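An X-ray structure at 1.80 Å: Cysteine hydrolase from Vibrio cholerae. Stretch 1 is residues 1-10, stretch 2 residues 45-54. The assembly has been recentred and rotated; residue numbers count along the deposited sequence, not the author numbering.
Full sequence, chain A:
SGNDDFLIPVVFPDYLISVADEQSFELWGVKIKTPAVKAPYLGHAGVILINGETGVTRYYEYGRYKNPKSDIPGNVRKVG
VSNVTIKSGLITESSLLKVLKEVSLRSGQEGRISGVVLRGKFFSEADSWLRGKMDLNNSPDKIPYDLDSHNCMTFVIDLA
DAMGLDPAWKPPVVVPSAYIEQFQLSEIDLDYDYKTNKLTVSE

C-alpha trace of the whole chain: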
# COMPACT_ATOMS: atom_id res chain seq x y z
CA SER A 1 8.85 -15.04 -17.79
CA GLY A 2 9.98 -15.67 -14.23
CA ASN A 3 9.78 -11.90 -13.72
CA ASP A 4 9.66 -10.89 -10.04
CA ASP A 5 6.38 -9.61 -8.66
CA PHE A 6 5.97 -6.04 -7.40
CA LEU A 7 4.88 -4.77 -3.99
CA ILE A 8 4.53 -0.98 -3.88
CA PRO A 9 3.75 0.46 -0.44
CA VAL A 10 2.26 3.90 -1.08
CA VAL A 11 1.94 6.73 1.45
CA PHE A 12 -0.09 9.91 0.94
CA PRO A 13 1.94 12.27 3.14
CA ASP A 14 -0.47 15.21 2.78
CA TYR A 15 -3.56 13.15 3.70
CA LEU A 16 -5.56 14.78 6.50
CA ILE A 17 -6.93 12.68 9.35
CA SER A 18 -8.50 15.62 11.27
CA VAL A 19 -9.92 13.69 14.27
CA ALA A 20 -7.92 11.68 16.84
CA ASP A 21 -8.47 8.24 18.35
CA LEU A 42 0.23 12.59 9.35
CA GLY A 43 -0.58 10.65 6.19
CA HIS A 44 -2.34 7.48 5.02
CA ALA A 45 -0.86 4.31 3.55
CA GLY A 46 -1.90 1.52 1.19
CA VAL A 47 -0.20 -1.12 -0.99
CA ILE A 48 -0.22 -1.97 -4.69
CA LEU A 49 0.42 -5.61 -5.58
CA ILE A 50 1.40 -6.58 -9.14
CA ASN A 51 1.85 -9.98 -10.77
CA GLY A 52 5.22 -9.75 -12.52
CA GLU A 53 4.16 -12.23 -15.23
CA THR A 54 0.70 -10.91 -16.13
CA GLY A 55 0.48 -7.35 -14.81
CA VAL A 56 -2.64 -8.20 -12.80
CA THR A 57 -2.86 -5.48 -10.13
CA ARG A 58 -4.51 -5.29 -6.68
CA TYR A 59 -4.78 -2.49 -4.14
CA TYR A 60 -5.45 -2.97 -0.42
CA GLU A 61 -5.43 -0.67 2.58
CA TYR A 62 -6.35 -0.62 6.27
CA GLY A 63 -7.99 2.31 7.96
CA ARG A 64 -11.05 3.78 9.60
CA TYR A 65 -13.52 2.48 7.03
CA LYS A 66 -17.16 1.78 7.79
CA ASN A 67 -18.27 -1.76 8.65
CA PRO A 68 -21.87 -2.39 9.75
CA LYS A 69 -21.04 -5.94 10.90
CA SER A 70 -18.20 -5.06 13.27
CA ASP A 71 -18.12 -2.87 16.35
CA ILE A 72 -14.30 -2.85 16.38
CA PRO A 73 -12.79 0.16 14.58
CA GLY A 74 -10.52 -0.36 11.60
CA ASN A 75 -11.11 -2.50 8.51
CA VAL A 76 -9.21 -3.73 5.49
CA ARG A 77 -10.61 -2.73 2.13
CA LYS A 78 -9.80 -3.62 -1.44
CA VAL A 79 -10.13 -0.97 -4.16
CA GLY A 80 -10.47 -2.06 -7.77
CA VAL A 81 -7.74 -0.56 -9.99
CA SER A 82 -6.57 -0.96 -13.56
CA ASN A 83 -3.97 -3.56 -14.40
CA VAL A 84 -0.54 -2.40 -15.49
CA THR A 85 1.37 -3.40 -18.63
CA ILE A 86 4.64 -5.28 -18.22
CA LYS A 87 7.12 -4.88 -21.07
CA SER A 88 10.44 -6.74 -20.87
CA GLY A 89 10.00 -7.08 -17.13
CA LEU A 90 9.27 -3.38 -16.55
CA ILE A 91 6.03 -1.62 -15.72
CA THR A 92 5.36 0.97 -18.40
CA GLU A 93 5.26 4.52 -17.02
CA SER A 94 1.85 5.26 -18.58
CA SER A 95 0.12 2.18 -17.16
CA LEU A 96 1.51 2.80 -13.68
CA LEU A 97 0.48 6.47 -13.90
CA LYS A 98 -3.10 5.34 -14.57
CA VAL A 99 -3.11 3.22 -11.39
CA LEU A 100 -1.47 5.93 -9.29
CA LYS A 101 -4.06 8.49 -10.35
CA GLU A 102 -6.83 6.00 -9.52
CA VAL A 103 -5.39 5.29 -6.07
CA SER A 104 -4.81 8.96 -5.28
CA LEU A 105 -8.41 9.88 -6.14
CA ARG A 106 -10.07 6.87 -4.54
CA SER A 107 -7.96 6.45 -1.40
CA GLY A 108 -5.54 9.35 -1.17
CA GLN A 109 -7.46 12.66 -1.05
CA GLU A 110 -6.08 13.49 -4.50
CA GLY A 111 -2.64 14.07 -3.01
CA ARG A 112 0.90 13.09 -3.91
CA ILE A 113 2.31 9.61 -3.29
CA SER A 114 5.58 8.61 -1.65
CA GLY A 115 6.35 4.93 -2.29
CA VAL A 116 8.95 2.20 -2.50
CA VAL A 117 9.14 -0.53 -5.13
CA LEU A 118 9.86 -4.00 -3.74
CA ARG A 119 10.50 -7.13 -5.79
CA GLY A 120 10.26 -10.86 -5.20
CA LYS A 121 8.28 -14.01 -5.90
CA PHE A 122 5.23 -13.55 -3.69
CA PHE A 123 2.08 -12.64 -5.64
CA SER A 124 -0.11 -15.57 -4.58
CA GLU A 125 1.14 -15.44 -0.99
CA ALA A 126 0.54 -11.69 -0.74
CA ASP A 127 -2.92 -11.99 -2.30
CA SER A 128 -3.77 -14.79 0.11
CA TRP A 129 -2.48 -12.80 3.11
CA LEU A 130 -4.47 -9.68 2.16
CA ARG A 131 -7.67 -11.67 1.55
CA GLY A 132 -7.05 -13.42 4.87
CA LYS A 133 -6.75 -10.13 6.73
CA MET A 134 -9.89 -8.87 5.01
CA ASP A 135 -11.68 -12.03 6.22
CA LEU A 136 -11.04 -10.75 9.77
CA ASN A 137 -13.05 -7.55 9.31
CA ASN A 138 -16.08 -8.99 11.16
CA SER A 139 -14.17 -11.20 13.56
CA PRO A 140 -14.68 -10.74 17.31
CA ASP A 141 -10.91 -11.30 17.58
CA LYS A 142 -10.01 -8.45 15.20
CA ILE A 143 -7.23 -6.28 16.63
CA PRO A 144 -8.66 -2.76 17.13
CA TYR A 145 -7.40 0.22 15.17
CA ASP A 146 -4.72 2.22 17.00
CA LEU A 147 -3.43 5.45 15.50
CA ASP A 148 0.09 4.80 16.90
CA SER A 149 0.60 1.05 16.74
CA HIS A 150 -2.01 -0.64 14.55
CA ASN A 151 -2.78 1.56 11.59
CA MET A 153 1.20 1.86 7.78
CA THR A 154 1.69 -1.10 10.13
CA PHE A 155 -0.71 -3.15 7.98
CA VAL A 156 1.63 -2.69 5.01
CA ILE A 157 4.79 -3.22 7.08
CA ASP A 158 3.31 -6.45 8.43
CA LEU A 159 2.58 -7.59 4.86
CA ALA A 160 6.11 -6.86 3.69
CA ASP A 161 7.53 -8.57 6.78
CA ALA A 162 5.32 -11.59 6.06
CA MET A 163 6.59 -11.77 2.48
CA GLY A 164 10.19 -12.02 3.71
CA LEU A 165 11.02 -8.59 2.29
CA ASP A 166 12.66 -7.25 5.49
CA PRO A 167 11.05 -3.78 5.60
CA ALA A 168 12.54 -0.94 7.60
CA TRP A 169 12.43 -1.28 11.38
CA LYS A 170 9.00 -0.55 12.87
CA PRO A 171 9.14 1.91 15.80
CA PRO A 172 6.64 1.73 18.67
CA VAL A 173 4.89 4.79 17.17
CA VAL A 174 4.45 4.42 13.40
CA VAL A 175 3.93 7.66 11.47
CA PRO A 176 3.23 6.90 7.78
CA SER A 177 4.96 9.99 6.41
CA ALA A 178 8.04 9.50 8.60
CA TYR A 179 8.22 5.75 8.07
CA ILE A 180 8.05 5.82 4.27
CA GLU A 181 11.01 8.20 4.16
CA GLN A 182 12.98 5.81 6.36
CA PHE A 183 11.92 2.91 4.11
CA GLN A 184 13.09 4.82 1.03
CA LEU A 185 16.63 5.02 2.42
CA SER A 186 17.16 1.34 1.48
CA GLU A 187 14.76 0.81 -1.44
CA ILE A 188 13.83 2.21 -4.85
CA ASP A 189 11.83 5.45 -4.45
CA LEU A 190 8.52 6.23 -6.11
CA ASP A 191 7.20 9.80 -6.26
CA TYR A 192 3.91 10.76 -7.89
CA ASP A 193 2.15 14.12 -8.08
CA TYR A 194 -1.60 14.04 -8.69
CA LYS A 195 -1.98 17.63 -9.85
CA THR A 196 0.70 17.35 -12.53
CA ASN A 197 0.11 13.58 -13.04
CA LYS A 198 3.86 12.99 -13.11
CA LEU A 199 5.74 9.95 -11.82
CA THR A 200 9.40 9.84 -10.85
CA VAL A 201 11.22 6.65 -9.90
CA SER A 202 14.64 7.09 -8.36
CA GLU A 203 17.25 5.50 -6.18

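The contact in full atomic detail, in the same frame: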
# COMPACT_ATOMS: atom_id res chain seq x y z
N SER A 1 7.81 -16.06 -17.81
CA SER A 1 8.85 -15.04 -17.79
C SER A 1 9.79 -15.22 -16.60
O SER A 1 10.99 -14.93 -16.69
CB SER A 1 8.23 -13.64 -17.76
OG SER A 1 7.80 -13.30 -16.45
N GLY A 2 9.25 -15.69 -15.47
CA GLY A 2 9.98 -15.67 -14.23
C GLY A 2 10.26 -14.29 -13.67
O GLY A 2 11.11 -14.15 -12.79
N ASN A 3 9.56 -13.27 -14.17
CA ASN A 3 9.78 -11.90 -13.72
C ASN A 3 9.25 -11.74 -12.30
O ASN A 3 8.13 -12.17 -12.00
CB ASN A 3 9.08 -10.92 -14.66
CG ASN A 3 9.44 -9.46 -14.38
OD1 ASN A 3 10.60 -9.13 -14.14
ND2 ASN A 3 8.43 -8.59 -14.40
N ASP A 4 10.05 -11.12 -11.43
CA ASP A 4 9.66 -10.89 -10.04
C ASP A 4 8.36 -10.09 -9.96
O ASP A 4 8.09 -9.21 -10.78
CB ASP A 4 10.75 -10.14 -9.29
CG ASP A 4 11.78 -11.06 -8.66
OD1 ASP A 4 11.53 -12.28 -8.59
OD2 ASP A 4 12.84 -10.57 -8.23
N ASP A 5 7.56 -10.40 -8.94
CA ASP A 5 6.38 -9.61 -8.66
C ASP A 5 6.78 -8.26 -8.08
O ASP A 5 7.95 -8.01 -7.76
CB ASP A 5 5.46 -10.36 -7.69
CG ASP A 5 5.10 -11.74 -8.20
OD1 ASP A 5 4.67 -11.86 -9.37
OD2 ASP A 5 5.26 -12.72 -7.43
N PHE A 6 5.79 -7.38 -7.93
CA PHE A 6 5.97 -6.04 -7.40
C PHE A 6 5.08 -5.85 -6.18
O PHE A 6 3.91 -6.23 -6.21
CB PHE A 6 5.60 -4.95 -8.42
CG PHE A 6 6.35 -5.02 -9.73
CD1 PHE A 6 6.02 -5.97 -10.68
CD2 PHE A 6 7.33 -4.08 -10.04
CE1 PHE A 6 6.69 -6.01 -11.91
CE2 PHE A 6 8.00 -4.12 -11.26
CZ PHE A 6 7.68 -5.08 -12.19
N LEU A 7 5.65 -5.27 -5.13
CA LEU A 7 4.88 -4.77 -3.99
C LEU A 7 5.27 -3.31 -3.81
O LEU A 7 6.45 -2.99 -3.61
CB LEU A 7 5.15 -5.58 -2.71
CG LEU A 7 4.10 -5.39 -1.61
CD1 LEU A 7 2.81 -6.12 -1.99
CD2 LEU A 7 4.62 -5.89 -0.25
N ILE A 8 4.28 -2.42 -3.91
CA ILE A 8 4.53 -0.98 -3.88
C ILE A 8 3.75 -0.39 -2.71
O ILE A 8 2.59 0.02 -2.89
CB ILE A 8 4.14 -0.31 -5.21
CG1 ILE A 8 4.81 -1.04 -6.37
CG2 ILE A 8 4.52 1.16 -5.20
CD1 ILE A 8 4.45 -0.46 -7.73
N PRO A 9 4.32 -0.37 -1.51
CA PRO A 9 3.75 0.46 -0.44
C PRO A 9 3.64 1.89 -0.93
O PRO A 9 4.58 2.42 -1.52
CB PRO A 9 4.78 0.31 0.70
CG PRO A 9 5.50 -1.00 0.41
CD PRO A 9 5.55 -1.06 -1.10
N VAL A 10 2.49 2.51 -0.69
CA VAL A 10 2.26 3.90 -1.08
C VAL A 10 1.78 4.66 0.15
O VAL A 10 0.92 4.17 0.88
CB VAL A 10 1.26 4.01 -2.25
CG1 VAL A 10 1.88 3.39 -3.52
CG2 VAL A 10 -0.06 3.32 -1.94
N ALA A 45 -1.69 5.26 4.27
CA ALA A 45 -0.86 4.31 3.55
C ALA A 45 -1.73 3.22 2.94
O ALA A 45 -2.78 2.88 3.48
CB ALA A 45 0.20 3.66 4.46
N GLY A 46 -1.28 2.69 1.80
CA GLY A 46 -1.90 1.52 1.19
C GLY A 46 -0.84 0.70 0.47
O GLY A 46 0.34 1.01 0.62
N VAL A 47 -1.21 -0.33 -0.29
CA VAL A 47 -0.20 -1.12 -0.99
C VAL A 47 -0.75 -1.59 -2.33
O VAL A 47 -1.88 -2.07 -2.43
CB VAL A 47 0.29 -2.31 -0.13
CG1 VAL A 47 -0.86 -3.26 0.24
CG2 VAL A 47 1.44 -3.05 -0.82
N ILE A 48 0.06 -1.42 -3.37
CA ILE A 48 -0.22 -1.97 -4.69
C ILE A 48 0.52 -3.29 -4.83
O ILE A 48 1.70 -3.38 -4.49
CB ILE A 48 0.22 -1.00 -5.79
CG1 ILE A 48 -0.53 0.33 -5.64
CG2 ILE A 48 -0.03 -1.63 -7.15
CD1 ILE A 48 -0.04 1.43 -6.61
N LEU A 49 -0.16 -4.29 -5.36
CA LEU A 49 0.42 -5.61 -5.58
C LEU A 49 0.29 -5.96 -7.05
O LEU A 49 -0.82 -5.93 -7.60
CB LEU A 49 -0.29 -6.67 -4.72
CG LEU A 49 0.05 -8.12 -5.05
CD1 LEU A 49 1.46 -8.43 -4.60
CD2 LEU A 49 -0.94 -9.07 -4.41
N ILE A 50 1.40 -6.31 -7.70
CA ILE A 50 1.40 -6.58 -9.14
C ILE A 50 2.02 -7.94 -9.42
O ILE A 50 3.12 -8.23 -8.95
CB ILE A 50 2.14 -5.49 -9.92
CG1 ILE A 50 1.49 -4.13 -9.68
CG2 ILE A 50 2.13 -5.84 -11.42
CD1 ILE A 50 2.34 -2.97 -10.14
N ASN A 51 1.31 -8.75 -10.21
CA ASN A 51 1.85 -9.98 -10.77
C ASN A 51 2.89 -9.66 -11.83
O ASN A 51 2.56 -9.05 -12.86
CB ASN A 51 0.74 -10.83 -11.37
CG ASN A 51 1.20 -12.22 -11.76
OD1 ASN A 51 2.14 -12.38 -12.54
ND2 ASN A 51 0.58 -13.24 -11.18
N GLY A 52 4.14 -10.07 -11.60
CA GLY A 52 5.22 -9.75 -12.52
C GLY A 52 5.14 -10.44 -13.87
O GLY A 52 5.79 -10.00 -14.82
N GLU A 53 4.37 -11.53 -13.96
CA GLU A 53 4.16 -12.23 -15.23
C GLU A 53 3.05 -11.62 -16.06
O GLU A 53 3.19 -11.48 -17.28
CB GLU A 53 3.83 -13.70 -14.97
CG GLU A 53 4.86 -14.46 -14.18
CD GLU A 53 5.77 -15.28 -15.05
OE1 GLU A 53 5.84 -14.99 -16.27
OE2 GLU A 53 6.42 -16.21 -14.53
N THR A 54 1.93 -11.27 -15.42
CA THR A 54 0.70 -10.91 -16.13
C THR A 54 0.32 -9.44 -16.01
O THR A 54 -0.49 -8.97 -16.82
CB THR A 54 -0.47 -11.74 -15.61
OG1 THR A 54 -0.65 -11.47 -14.22
CG2 THR A 54 -0.21 -13.22 -15.80
O HOH W 1 4.41 -14.04 -11.15

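The two stretches form an antiparallel pair of β-strands, stitched by backbone hydrogen bonds along residues 5-10 and 45-50 and closed at one end by a polar cluster in which side chains take over the bonding.

The strands run at 163° to each other and follow the classic antiparallel alternation. Phe6, Ile8 and Val10 face Ile50, Ile48 and Gly46 as hydrogen-bonded pairs, each giving and receiving one bond: Phe6 N to Ile50 O is 3.0 Å and Ile50 N to Phe6 O 2.9 Å, while Ile8 N to Ile48 O is 2.8 Å and Ile48 N to Ile8 O 3.0 Å. The Val10–Gly46 pair repeats the pattern. Between them lie the non-hydrogen-bonded pairs Leu7–Leu49 and Pro9–Val47. Pro9 suits such a position: its ring nitrogen carries no hydrogen, and none is asked of it here. The gaps are filled by weaker CA-H...O contacts, such as Leu7 CA to Ile48 O at 3.5 Å.

Alternation also sorts the side chains. Phe6, Ile8, Val10, Ile48 and Ile50 share one face, where branched aliphatic groups, well suited to extended backbone, pack across the strands; Ile8 CD1 lies 4.1 Å from Ile50 CD1, and Val10 CG1 4.1 Å from Ile48 CD1. Gly46 leaves this row without a side chain opposite Val10. On the other face, Leu7 CD1 reaches both Val47 CG2 at 3.6 Å and Leu49 CD1 at 3.7 Å. These buried hydrocarbon surfaces gain by excluding water.

Beyond Ile50 the backbone ladder gives way to side-chain bonds. Asp5, in its m rotamer, accepts the amide of Gly52, with OD1 2.9 Å from Gly52 N; a water joins the same OD1 to Asn51 OD1, donating to both. Asn3 ND2 donates to Gly52 O at 3.0 Å. Gly52 is tightly enclosed: its CA makes a CA-H...O contact of 3.4 Å with Asp4 O and lies at the edge of the Phe6 ring. A β-carbon in ideal geometry here would clash with Asp4 O and Asn3 O, so the absence of a side chain allows this close approach.

At the exposed end, Glu53 gathers the start of the chain. Its OE1 forms a salt bridge with Ser1 N at 2.7 Å and accepts a hydrogen bond from Ser1 OG at 2.6 Å, while OE2 accepts Gly2 N at 3.0 Å. Ser1 OG in turn accepts the amide of Asn3, OG to N 2.9 Å, bracing the turn, although Ser1 is poorly ordered. Gly2 has a positive phi, a conformation that glycine adopts readily.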